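Local coordinates for glutathione S-transferase family protein (Populus trichocarpa, PDB 5F06) that probably conjugates glutathione to electrophilic substrates in detoxification, as a glutathione transferase of the phi class that binds glutathione, at residues Leu2-Pro8 / Asp26-Val32; Pro8-Ser14 / Val207-Phe213; Tyr107-Ala112 / His169-Thr173; Ile114-Met119 / Tyr175-Ala181. One frame throughout, in Å; residues are numbered along the deposited sequence. Where two conformers were deposited one is given.

Interaction 1. Residues Leu2-Pro8 / Asp26-Val32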
# COMPACT_ATOMS: atom_id res chain seq x y z
N LEU A 2 -23.63 -5.14 4.53
CA LEU A 2 -22.27 -4.66 4.71
C LEU A 2 -22.15 -4.02 6.07
O LEU A 2 -22.66 -2.92 6.28
CB LEU A 2 -21.89 -3.65 3.62
CG LEU A 2 -21.76 -4.20 2.20
CD1 LEU A 2 -21.71 -3.05 1.22
CD2 LEU A 2 -20.51 -5.07 2.07
N LYS A 3 -21.50 -4.71 7.00
CA LYS A 3 -21.34 -4.22 8.36
C LYS A 3 -19.92 -3.73 8.59
O LYS A 3 -18.97 -4.52 8.60
CB LYS A 3 -21.71 -5.31 9.36
CG LYS A 3 -23.17 -5.74 9.26
CD LYS A 3 -23.46 -7.01 10.03
CE LYS A 3 -23.00 -6.91 11.47
NZ LYS A 3 -23.61 -5.75 12.18
N LEU A 4 -19.79 -2.43 8.78
CA LEU A 4 -18.50 -1.77 8.96
C LEU A 4 -18.28 -1.46 10.43
O LEU A 4 -19.06 -0.74 11.04
CB LEU A 4 -18.45 -0.49 8.14
CG LEU A 4 -17.15 0.33 8.15
CD1 LEU A 4 -16.01 -0.49 7.57
CD2 LEU A 4 -17.34 1.63 7.38
N TYR A 5 -17.21 -2.02 10.99
CA TYR A 5 -16.87 -1.81 12.39
C TYR A 5 -15.81 -0.72 12.53
O TYR A 5 -14.69 -0.87 12.07
CB TYR A 5 -16.38 -3.11 13.02
CG TYR A 5 -17.43 -4.18 13.06
CD1 TYR A 5 -17.70 -4.96 11.94
CD2 TYR A 5 -18.18 -4.41 14.21
CE1 TYR A 5 -18.68 -5.94 11.96
CE2 TYR A 5 -19.16 -5.39 14.24
CZ TYR A 5 -19.41 -6.15 13.12
OH TYR A 5 -20.38 -7.12 13.15
N GLY A 6 -16.18 0.38 13.17
CA GLY A 6 -15.25 1.49 13.33
C GLY A 6 -15.86 2.67 14.04
O GLY A 6 -16.72 2.51 14.91
N ALA A 7 -15.42 3.87 13.67
CA ALA A 7 -15.93 5.09 14.28
C ALA A 7 -15.95 6.22 13.25
O ALA A 7 -14.99 6.37 12.49
CB ALA A 7 -15.09 5.48 15.48
N PRO A 8 -17.03 7.02 13.21
CA PRO A 8 -17.14 8.10 12.22
C PRO A 8 -15.97 9.09 12.19
O PRO A 8 -15.64 9.62 11.13
CB PRO A 8 -18.42 8.83 12.65
CG PRO A 8 -19.23 7.80 13.34
CD PRO A 8 -18.26 6.89 14.02
N ASP A 26 -26.10 0.61 0.72
CA ASP A 26 -26.61 0.45 2.08
C ASP A 26 -25.52 -0.19 2.91
O ASP A 26 -24.72 -0.97 2.39
CB ASP A 26 -27.87 -0.44 2.12
CG ASP A 26 -29.06 0.16 1.41
OD1 ASP A 26 -29.06 1.37 1.10
OD2 ASP A 26 -30.03 -0.59 1.16
N PHE A 27 -25.48 0.13 4.20
CA PHE A 27 -24.51 -0.47 5.10
C PHE A 27 -24.89 -0.16 6.54
O PHE A 27 -25.72 0.70 6.79
CB PHE A 27 -23.09 0.04 4.81
CG PHE A 27 -22.91 1.50 5.09
CD1 PHE A 27 -23.18 2.45 4.12
CD2 PHE A 27 -22.47 1.92 6.34
CE1 PHE A 27 -23.02 3.79 4.39
CE2 PHE A 27 -22.30 3.27 6.61
CZ PHE A 27 -22.58 4.21 5.63
N GLU A 28 -24.26 -0.86 7.47
CA GLU A 28 -24.41 -0.57 8.89
C GLU A 28 -23.06 -0.23 9.49
O GLU A 28 -22.12 -1.03 9.40
CB GLU A 28 -25.04 -1.74 9.64
CG GLU A 28 -25.18 -1.46 11.13
CD GLU A 28 -25.80 -2.60 11.90
OE1 GLU A 28 -26.15 -3.63 11.28
OE2 GLU A 28 -25.94 -2.47 13.14
N LEU A 29 -22.96 0.95 10.09
CA LEU A 29 -21.80 1.32 10.88
C LEU A 29 -22.00 0.84 12.31
O LEU A 29 -22.90 1.30 13.01
CB LEU A 29 -21.57 2.83 10.83
CG LEU A 29 -20.39 3.37 11.64
CD1 LEU A 29 -19.09 2.73 11.21
CD2 LEU A 29 -20.30 4.88 11.51
N VAL A 30 -21.16 -0.09 12.73
CA VAL A 30 -21.19 -0.62 14.09
C VAL A 30 -20.06 0.03 14.89
O VAL A 30 -18.90 -0.13 14.54
CB VAL A 30 -21.02 -2.16 14.11
CG1 VAL A 30 -21.09 -2.68 15.54
CG2 VAL A 30 -22.08 -2.81 13.24
N PRO A 31 -20.41 0.78 15.94
CA PRO A 31 -19.35 1.46 16.69
C PRO A 31 -18.34 0.52 17.34
O PRO A 31 -18.71 -0.54 17.85
CB PRO A 31 -20.12 2.23 17.77
CG PRO A 31 -21.47 2.42 17.20
CD PRO A 31 -21.75 1.19 16.40
N VAL A 32 -17.07 0.91 17.30
CA VAL A 32 -16.02 0.25 18.07
C VAL A 32 -15.48 1.26 19.08
O VAL A 32 -15.03 2.35 18.70
CB VAL A 32 -14.89 -0.28 17.17
CG1 VAL A 32 -13.82 -0.97 18.01
CG2 VAL A 32 -15.44 -1.24 16.14
O HOH W 1 -25.29 -3.72 2.72
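V30 has CG1 anti to its backbone N (chi1 -179°) and CG2 beside that N, a rotation that hands CG1 to the Y5 ring and CG2 to the ammonium end of K3. The residues belong to strands 2-6 and 28-31, which pair in parallel within the beta-alpha-beta unit whose crossover is helix 11-22, part of the thioredoxin-like N-terminal domain of glutathione transferases. Five backbone bonds establish the pairing, strand 2-6 using both N and O of L4 and of G6; E28 O accepts from L4 N at 2.8 Å, and V30 N donates to L4 O at 2.8 Å.

On the sheet face carrying K3, Y5, E28 and V30, CG1 of V30 lies 3.6 Å from CE2 of Y5, while its CG2 sits above one face of that ring, toward the rim. The phenol OH finds its polar partner beyond the pair, in E57. K3 is curled at chi3 and chi4 (53° and 56°), bringing NZ within 3.4 Å of OE1 of the fully extended E28; the salt bridge is weak at that length, and V30 CG2 is about as near to NZ.

The other face, with L4 and L29, turns toward helix 11-22, where L4 packs on V16 and L17. L29 reaches P8 beyond the end of strand 2-6, its CD2 3.6 Å from CG of P8. At the opposite end a water joins the two segments, accepting from L2 N at 2.8 Å and donating to D26 O at 2.8 Å.

Interaction 2. Residues Pro8-Ser14 / Val207-Phe213. With GSH (glutathione), chain C; SO4 (sulfate ion), chain D.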
# COMPACT_ATOMS: atom_id res chain seq x y z
N PRO A 8 -17.03 7.02 13.21
CA PRO A 8 -17.14 8.10 12.22
C PRO A 8 -15.97 9.09 12.19
O PRO A 8 -15.64 9.62 11.13
CB PRO A 8 -18.42 8.83 12.65
CG PRO A 8 -19.23 7.80 13.34
CD PRO A 8 -18.26 6.89 14.02
N MET A 9 -15.35 9.32 13.35
CA MET A 9 -14.33 10.36 13.46
C MET A 9 -12.94 9.91 13.00
O MET A 9 -12.06 10.74 12.80
CB MET A 9 -14.27 10.86 14.91
CG MET A 9 -13.39 12.08 15.10
SD MET A 9 -13.74 12.97 16.63
CE MET A 9 -15.25 13.82 16.18
N SER A 10 -12.73 8.61 12.83
CA SER A 10 -11.41 8.11 12.47
C SER A 10 -11.18 8.17 10.96
O SER A 10 -12.08 7.91 10.16
CB SER A 10 -11.20 6.68 12.97
OG SER A 10 -11.83 5.73 12.14
N THR A 11 -9.95 8.51 10.59
CA THR A 11 -9.55 8.63 9.20
C THR A 11 -9.74 7.33 8.44
O THR A 11 -10.17 7.32 7.29
CB THR A 11 -8.08 9.04 9.07
OG1 THR A 11 -7.27 8.11 9.81
CG2 THR A 11 -7.87 10.44 9.61
N CYS A 12 -9.40 6.23 9.10
CA CYS A 12 -9.41 4.92 8.48
C CYS A 12 -10.84 4.44 8.20
O CYS A 12 -11.10 3.83 7.16
CB CYS A 12 -8.68 3.92 9.38
SG CYS A 12 -7.01 4.48 9.82
N THR A 13 -11.77 4.72 9.12
CA THR A 13 -13.17 4.39 8.88
C THR A 13 -13.75 5.30 7.81
O THR A 13 -14.49 4.84 6.93
CB THR A 13 -14.03 4.51 10.15
OG1 THR A 13 -13.44 3.74 11.21
CG2 THR A 13 -15.45 4.02 9.90
N SER A 14 -13.42 6.59 7.88
CA SER A 14 -13.95 7.57 6.94
C SER A 14 -13.56 7.25 5.50
O SER A 14 -14.30 7.55 4.57
CB SER A 14 -13.47 8.97 7.30
OG SER A 14 -14.08 9.43 8.49
N VAL A 207 -19.54 12.48 5.10
CA VAL A 207 -18.56 11.84 5.96
C VAL A 207 -17.79 12.89 6.77
O VAL A 207 -17.40 12.64 7.91
CB VAL A 207 -17.56 10.99 5.13
CG1 VAL A 207 -16.54 10.30 6.03
CG2 VAL A 207 -18.32 9.95 4.31
N ALA A 208 -17.59 14.06 6.17
CA ALA A 208 -16.84 15.14 6.80
C ALA A 208 -17.49 15.58 8.10
O ALA A 208 -16.80 15.98 9.04
CB ALA A 208 -16.71 16.32 5.84
N GLU A 209 -18.82 15.51 8.15
CA GLU A 209 -19.56 15.89 9.35
C GLU A 209 -19.10 15.07 10.55
O GLU A 209 -18.90 15.61 11.64
CB GLU A 209 -21.07 15.68 9.14
CG GLU A 209 -21.64 16.34 7.90
CD GLU A 209 -23.14 16.11 7.76
OE1 GLU A 209 -23.62 15.99 6.61
OE2 GLU A 209 -23.84 16.06 8.79
N GLY A 210 -18.92 13.77 10.33
CA GLY A 210 -18.56 12.86 11.40
C GLY A 210 -17.14 13.05 11.87
O GLY A 210 -16.78 12.59 12.96
N MET A 211 -16.32 13.71 11.06
CA MET A 211 -14.92 13.92 11.41
C MET A 211 -14.71 15.23 12.17
O MET A 211 -13.59 15.53 12.59
CB MET A 211 -14.06 13.92 10.14
CG MET A 211 -14.25 12.68 9.28
SD MET A 211 -13.10 12.60 7.90
CE MET A 211 -11.58 12.27 8.78
N ASN A 212 -15.79 15.99 12.37
CA ASN A 212 -15.70 17.29 13.03
C ASN A 212 -16.03 17.23 14.52
O ASN A 212 -17.00 16.58 14.92
CB ASN A 212 -16.65 18.29 12.35
CG ASN A 212 -16.23 18.61 10.94
OD1 ASN A 212 -15.04 18.66 10.62
ND2 ASN A 212 -17.21 18.83 10.07
N PHE A 213 -15.21 17.93 15.30
CA PHE A 213 -15.33 18.05 16.76
C PHE A 213 -16.07 16.90 17.44
O PHE A 213 -16.01 16.75 18.67
CB PHE A 213 -16.00 19.38 17.13
CG PHE A 213 -17.42 19.50 16.65
CD1 PHE A 213 -18.47 18.97 17.39
CD2 PHE A 213 -17.72 20.17 15.47
CE1 PHE A 213 -19.78 19.08 16.95
CE2 PHE A 213 -19.02 20.29 15.03
CZ PHE A 213 -20.06 19.75 15.78
N1 GSH C . -3.46 0.35 7.63
CA1 GSH C . -4.62 0.42 8.45
C1 GSH C . -5.83 0.73 7.60
O11 GSH C . -5.72 1.50 6.61
O12 GSH C . -6.94 0.23 7.88
CB1 GSH C . -4.44 1.48 9.52
CG1 GSH C . -5.56 1.35 10.54
CD1 GSH C . -5.48 2.43 11.61
OE1 GSH C . -4.51 3.18 11.67
N2 GSH C . -6.57 2.56 12.53
CA2 GSH C . -6.57 3.55 13.56
C2 GSH C . -6.80 2.87 14.91
O2 GSH C . -7.44 1.84 14.97
CB2 GSH C . -7.72 4.50 13.33
SG2 GSH C . -7.41 5.58 11.95
N3 GSH C . -6.26 3.46 16.11
CA3 GSH C . -6.49 2.82 17.40
C3 GSH C . -5.19 2.25 17.97
O31 GSH C . -5.08 2.07 19.21
O32 GSH C . -4.23 1.98 17.21
S SO4 D . -6.91 9.53 13.28
O1 SO4 D . -7.02 10.76 14.05
O2 SO4 D . -6.14 9.78 12.06
O3 SO4 D . -6.23 8.50 14.07
O4 SO4 D . -8.25 9.06 12.92
O HOH W 2 -17.39 10.29 9.34
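M9 and M211 bring their backbones to a CA-CA separation of 4.2 Å where the loop ahead of helix 11-22 meets the end of helix 202-210, and M9 CA makes a CH...O contact with G210 O. From there the M9 chain bends at its last torsion, leaving CE 3.5 Å from N212 O. M211 runs the other way: in the modelled conformer of S14 its thioether lies along that serine, though a second conformer leaves the hydroxyl contact less certain, and V207 CG1 packs 3.6 Å from S14 CB. A water donates to both P8 O (2.6 Å) and V207 O.

S10 occupies the N-cap of helix 11-22. With chi1 at 79°, its OG swings back over the main chain and accepts from T13 N at 3.2 Å and from T13 OG1 at 2.7 Å. An alanine here removes OG, and T13 N would probably be left without its cap and A7 O without its S10 partner. At this amino end T11 N donates almost straight (169°) to a sulfate oxygen, O4, at 2.9 Å. C12 is the residue to which glutathione can attach covalently.

Beyond the pair, T11 leans on P171, Y172 and Y175 of helix 170-176, and V207 meets L17, T18 and H21 further along helix 11-22; T13 touches L29 of strand 28-31. The C-terminal tail is thereby clamped against the start of the active-site helix.

Interaction 3. Residues Tyr107-Ala112 / His169-Thr173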
# COMPACT_ATOMS: atom_id res chain seq x y z
N TYR A 107 2.42 9.06 -0.28
CA TYR A 107 1.62 10.09 0.37
C TYR A 107 1.35 9.75 1.84
O TYR A 107 1.63 10.55 2.73
CB TYR A 107 0.30 10.30 -0.37
CG TYR A 107 -0.45 11.57 0.00
CD1 TYR A 107 -1.37 11.57 1.04
CD2 TYR A 107 -0.25 12.75 -0.69
CE1 TYR A 107 -2.07 12.72 1.38
CE2 TYR A 107 -0.94 13.90 -0.37
CZ TYR A 107 -1.85 13.88 0.67
OH TYR A 107 -2.53 15.03 1.00
N ASN A 108 0.82 8.56 2.10
CA ASN A 108 0.37 8.23 3.45
C ASN A 108 1.50 8.18 4.50
O ASN A 108 1.31 8.65 5.62
CB ASN A 108 -0.38 6.89 3.46
CG ASN A 108 -1.09 6.64 4.78
OD1 ASN A 108 -1.96 7.42 5.18
ND2 ASN A 108 -0.72 5.57 5.46
N PRO A 109 2.66 7.62 4.14
CA PRO A 109 3.74 7.56 5.13
C PRO A 109 4.25 8.94 5.54
O PRO A 109 4.88 9.07 6.59
CB PRO A 109 4.84 6.76 4.42
CG PRO A 109 4.15 6.01 3.35
CD PRO A 109 3.02 6.89 2.91
N ALA A 110 3.99 9.96 4.72
CA ALA A 110 4.42 11.32 5.01
C ALA A 110 3.34 12.12 5.75
O ALA A 110 3.65 12.91 6.63
CB ALA A 110 4.81 12.03 3.71
N ILE A 111 2.07 11.90 5.40
CA ILE A 111 0.99 12.68 6.03
C ILE A 111 0.53 12.07 7.35
O ILE A 111 0.12 12.80 8.26
CB ILE A 111 -0.22 12.84 5.08
CG1 ILE A 111 -1.19 13.87 5.64
CG2 ILE A 111 -0.91 11.50 4.83
CD1 ILE A 111 -2.19 14.39 4.63
N ALA A 112 0.61 10.75 7.48
CA ALA A 112 0.12 10.10 8.69
C ALA A 112 0.81 10.62 9.96
O ALA A 112 0.14 10.92 10.94
CB ALA A 112 0.27 8.58 8.57
N HIS A 169 -7.06 9.72 -0.43
CA HIS A 169 -6.37 10.88 0.16
C HIS A 169 -7.25 11.73 1.08
O HIS A 169 -6.75 12.58 1.82
CB HIS A 169 -5.85 11.81 -0.95
CG HIS A 169 -4.73 11.23 -1.75
ND1 HIS A 169 -4.93 10.30 -2.75
CD2 HIS A 169 -3.40 11.47 -1.73
CE1 HIS A 169 -3.77 9.99 -3.29
NE2 HIS A 169 -2.83 10.68 -2.70
N LEU A 170 -8.55 11.52 1.03
CA LEU A 170 -9.48 12.45 1.66
C LEU A 170 -9.33 12.55 3.18
O LEU A 170 -9.25 13.65 3.71
CB LEU A 170 -10.93 12.08 1.30
CG LEU A 170 -11.38 12.48 -0.11
CD1 LEU A 170 -12.71 11.82 -0.45
CD2 LEU A 170 -11.50 14.00 -0.26
N PRO A 171 -9.29 11.41 3.89
CA PRO A 171 -9.40 11.53 5.35
C PRO A 171 -8.20 12.19 6.04
O PRO A 171 -8.42 13.11 6.82
CB PRO A 171 -9.57 10.08 5.82
CG PRO A 171 -10.02 9.34 4.63
CD PRO A 171 -9.35 10.00 3.47
N TYR A 172 -6.97 11.75 5.77
CA TYR A 172 -5.82 12.36 6.43
C TYR A 172 -5.65 13.81 5.99
O TYR A 172 -5.26 14.67 6.78
CB TYR A 172 -4.53 11.58 6.15
CG TYR A 172 -4.21 10.52 7.18
CD1 TYR A 172 -4.17 10.82 8.53
CD2 TYR A 172 -3.94 9.21 6.80
CE1 TYR A 172 -3.88 9.86 9.47
CE2 TYR A 172 -3.64 8.24 7.74
CZ TYR A 172 -3.62 8.58 9.07
OH TYR A 172 -3.33 7.62 10.01
N THR A 173 -5.96 14.08 4.73
CA THR A 173 -5.81 15.43 4.23
C THR A 173 -6.84 16.33 4.91
O THR A 173 -6.53 17.47 5.26
CB THR A 173 -5.95 15.50 2.70
OG1 THR A 173 -5.05 14.56 2.10
CG2 THR A 173 -5.61 16.89 2.19
O HOH W 3 -1.56 8.59 11.89
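T173 OG1 is gripped twice: it accepts from Y107 OH at 2.8 Å and donates to H169 O at 2.6 Å. This pair of bonds fastens helix 90-120 to the start of helix 170-176 in the all-helical C-terminal domain of the glutathione transferase fold.

A chi1 of -166° swings the Y107 ring across to H169. There the pair is T-shaped, planes at 71° and centroids 4.4 Å apart, with CD2 of the histidine above the centre of the tyrosine face. The imidazole cannot easily turn, since ND1 is bonded to A165 O and NE2 to Y147 OH. A leucine in place of Y107 would probably leave T173 OG1 without its donor and the H169 CD2 edge without the ring it points into.

Y172 packs against the next turn of helix 90-120. A112 CA lies over one face of its ring, 4.1 Å from the centroid, while I111 CG2 packs 3.9 Å from Y172 CB. The tyrosine also borders T11 and the bound sulfate, so this helix pair reaches the active-site cleft. At the far end of its ring a water lies 2.8 Å from Y172 OH and donates to A112 O at 3.0 Å.

Interaction 4. Residues Ile114-Met119 / Tyr175-Ala181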
# COMPACT_ATOMS: atom_id res chain seq x y z
N ILE A 114 2.17 13.47 10.56
CA ILE A 114 1.77 14.84 10.83
C ILE A 114 0.47 14.84 11.64
O ILE A 114 0.37 15.48 12.69
CB ILE A 114 1.57 15.65 9.53
CG1 ILE A 114 2.88 15.69 8.74
CG2 ILE A 114 1.08 17.05 9.83
CD1 ILE A 114 2.75 16.29 7.34
N VAL A 115 -0.52 14.10 11.15
CA VAL A 115 -1.83 14.06 11.77
C VAL A 115 -1.75 13.37 13.13
O VAL A 115 -2.44 13.76 14.07
CB VAL A 115 -2.86 13.36 10.86
CG1 VAL A 115 -4.17 13.11 11.59
CG2 VAL A 115 -3.10 14.20 9.62
N PHE A 116 -0.90 12.34 13.22
CA PHE A 116 -0.72 11.62 14.47
C PHE A 116 -0.24 12.57 15.56
O PHE A 116 -0.77 12.59 16.66
CB PHE A 116 0.28 10.48 14.31
CG PHE A 116 0.53 9.71 15.58
CD1 PHE A 116 -0.25 8.61 15.90
CD2 PHE A 116 1.53 10.10 16.45
CE1 PHE A 116 -0.03 7.91 17.07
CE2 PHE A 116 1.75 9.40 17.62
CZ PHE A 116 0.97 8.31 17.94
N GLN A 117 0.78 13.36 15.24
CA GLN A 117 1.36 14.27 16.21
C GLN A 117 0.36 15.33 16.67
O GLN A 117 0.27 15.64 17.86
CB GLN A 117 2.61 14.93 15.63
CG GLN A 117 3.82 14.00 15.54
CD GLN A 117 4.21 13.41 16.89
OE1 GLN A 117 4.14 14.09 17.92
NE2 GLN A 117 4.61 12.14 16.89
N PHE A 118 -0.40 15.89 15.74
CA PHE A 118 -1.39 16.91 16.07
C PHE A 118 -2.62 16.36 16.80
O PHE A 118 -3.11 16.98 17.75
CB PHE A 118 -1.84 17.64 14.80
CG PHE A 118 -0.88 18.69 14.32
CD1 PHE A 118 -0.63 19.82 15.08
CD2 PHE A 118 -0.25 18.56 13.09
CE1 PHE A 118 0.25 20.80 14.63
CE2 PHE A 118 0.63 19.53 12.64
CZ PHE A 118 0.88 20.65 13.41
N MET A 119 -3.12 15.21 16.35
CA MET A 119 -4.43 14.72 16.77
C MET A 119 -4.37 13.56 17.76
O MET A 119 -5.22 13.45 18.64
CB MET A 119 -5.24 14.28 15.54
CG MET A 119 -5.41 15.37 14.49
SD MET A 119 -6.15 16.87 15.15
CE MET A 119 -6.44 17.79 13.63
N TYR A 175 -7.92 16.24 7.89
CA TYR A 175 -7.42 16.63 9.20
C TYR A 175 -6.18 17.51 9.10
O TYR A 175 -6.01 18.43 9.90
CB TYR A 175 -7.12 15.39 10.04
CG TYR A 175 -8.33 14.78 10.73
CD1 TYR A 175 -9.40 15.58 11.14
CD2 TYR A 175 -8.40 13.42 10.98
CE1 TYR A 175 -10.50 15.03 11.77
CE2 TYR A 175 -9.50 12.87 11.62
CZ TYR A 175 -10.55 13.68 12.01
OH TYR A 175 -11.64 13.14 12.64
N LEU A 176 -5.33 17.25 8.11
CA LEU A 176 -4.17 18.10 7.86
C LEU A 176 -4.60 19.55 7.66
O LEU A 176 -3.97 20.48 8.16
CB LEU A 176 -3.38 17.61 6.65
CG LEU A 176 -2.15 18.43 6.24
CD1 LEU A 176 -0.88 17.85 6.83
CD2 LEU A 176 -2.04 18.54 4.73
N MET A 177 -5.70 19.74 6.94
CA MET A 177 -6.14 21.09 6.59
C MET A 177 -6.67 21.85 7.80
O MET A 177 -6.91 23.06 7.71
CB MET A 177 -7.21 21.02 5.49
CG MET A 177 -6.69 20.50 4.16
SD MET A 177 -5.25 21.40 3.53
CE MET A 177 -6.02 22.94 3.05
N LYS A 178 -6.84 21.16 8.92
CA LYS A 178 -7.24 21.80 10.17
C LYS A 178 -6.03 22.33 10.94
O LYS A 178 -6.18 23.07 11.91
CB LYS A 178 -8.01 20.82 11.05
CG LYS A 178 -9.30 20.29 10.43
CD LYS A 178 -10.01 19.36 11.40
CE LYS A 178 -11.36 18.92 10.86
NZ LYS A 178 -12.34 20.05 10.80
N THR A 179 -4.83 21.94 10.50
CA THR A 179 -3.59 22.28 11.20
C THR A 179 -2.80 23.33 10.42
O THR A 179 -3.13 23.65 9.28
CB THR A 179 -2.70 21.03 11.41
OG1 THR A 179 -2.01 20.71 10.19
CG2 THR A 179 -3.52 19.83 11.86
N PRO A 180 -1.73 23.87 11.04
CA PRO A 180 -0.87 24.81 10.30
C PRO A 180 -0.22 24.18 9.07
O PRO A 180 0.15 24.89 8.14
CB PRO A 180 0.19 25.19 11.34
CG PRO A 180 -0.46 24.97 12.65
CD PRO A 180 -1.34 23.77 12.46
N ALA A 181 -0.09 22.85 9.08
CA ALA A 181 0.51 22.13 7.97
C ALA A 181 -0.36 22.19 6.71
O ALA A 181 0.06 21.75 5.64
CB ALA A 181 0.78 20.68 8.35
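F118 and T179 make the central contact, a CH-pi interaction in which CB of the threonine stands over the middle of the phenylalanine ring, 3.9 Å from its centroid and 13° off the normal. CG2 of T179 comes in over the same ring, 3.7 Å from F118 CD2. The threonine is held in this pose through its hydroxyl: with chi1 at 79°, OG1 donates to L176 O at 2.8 Å, approaching it in the plane of its carbonyl, where a lone pair lies. L176 O also accepts from T179 N; the backbone bond closes the type I turn L176-T179, and the hydroxyl bond holds chi1. P180 then meets the ring obliquely, its CD 3.9 Å from F118 CZ.

I114, one turn earlier, presents its CG2 methyl to three neighbours. It sits in plane at the F118 ring edge, lies 3.7 Å from L176 CD1 and touches CB of A181 at 3.9 Å. V115 crosses Y175 at about a right angle, CG1 meeting CB at 4.0 Å. In the modelled conformer, M119 folds at chi2 (-56°) and lays CE near Y175 O; a second conformer makes that touch less certain.

The hydroxyl of Y175 reaches M211 O and, at a doubtfully short distance, M9 O. Behind the interface, F118 leans on I133 of helix 130-153 and L176 on V184 and V185. The arrangement is apolar packing of the turn after helix 170-176 on the last turns of helix 90-120, within the all-helical C-terminal domain of the glutathione transferase fold.

From the N terminus, interaction 1 closes the short beta-alpha-beta loop around helix 11-22. Interaction 2 starts at the shared P8, before that loop ends, so the two cross; its partner lies almost 200 residues on, and the large loop it closes contains interactions 3 and 4. These two cross, since their segments alternate along the chain (107-112, 114-119, 169-173, 175-181); both join helix 90-120 to helix 170-176 and its following turn. T13 links interactions 1 and 2 through A7 N. T11 packs on P171 and Y172 of interaction 3, and M9 O meets Y175 OH of interaction 4. Thus the thioredoxin-like domain, the helical domain and the C-terminal tail converge around the start of helix 11-22.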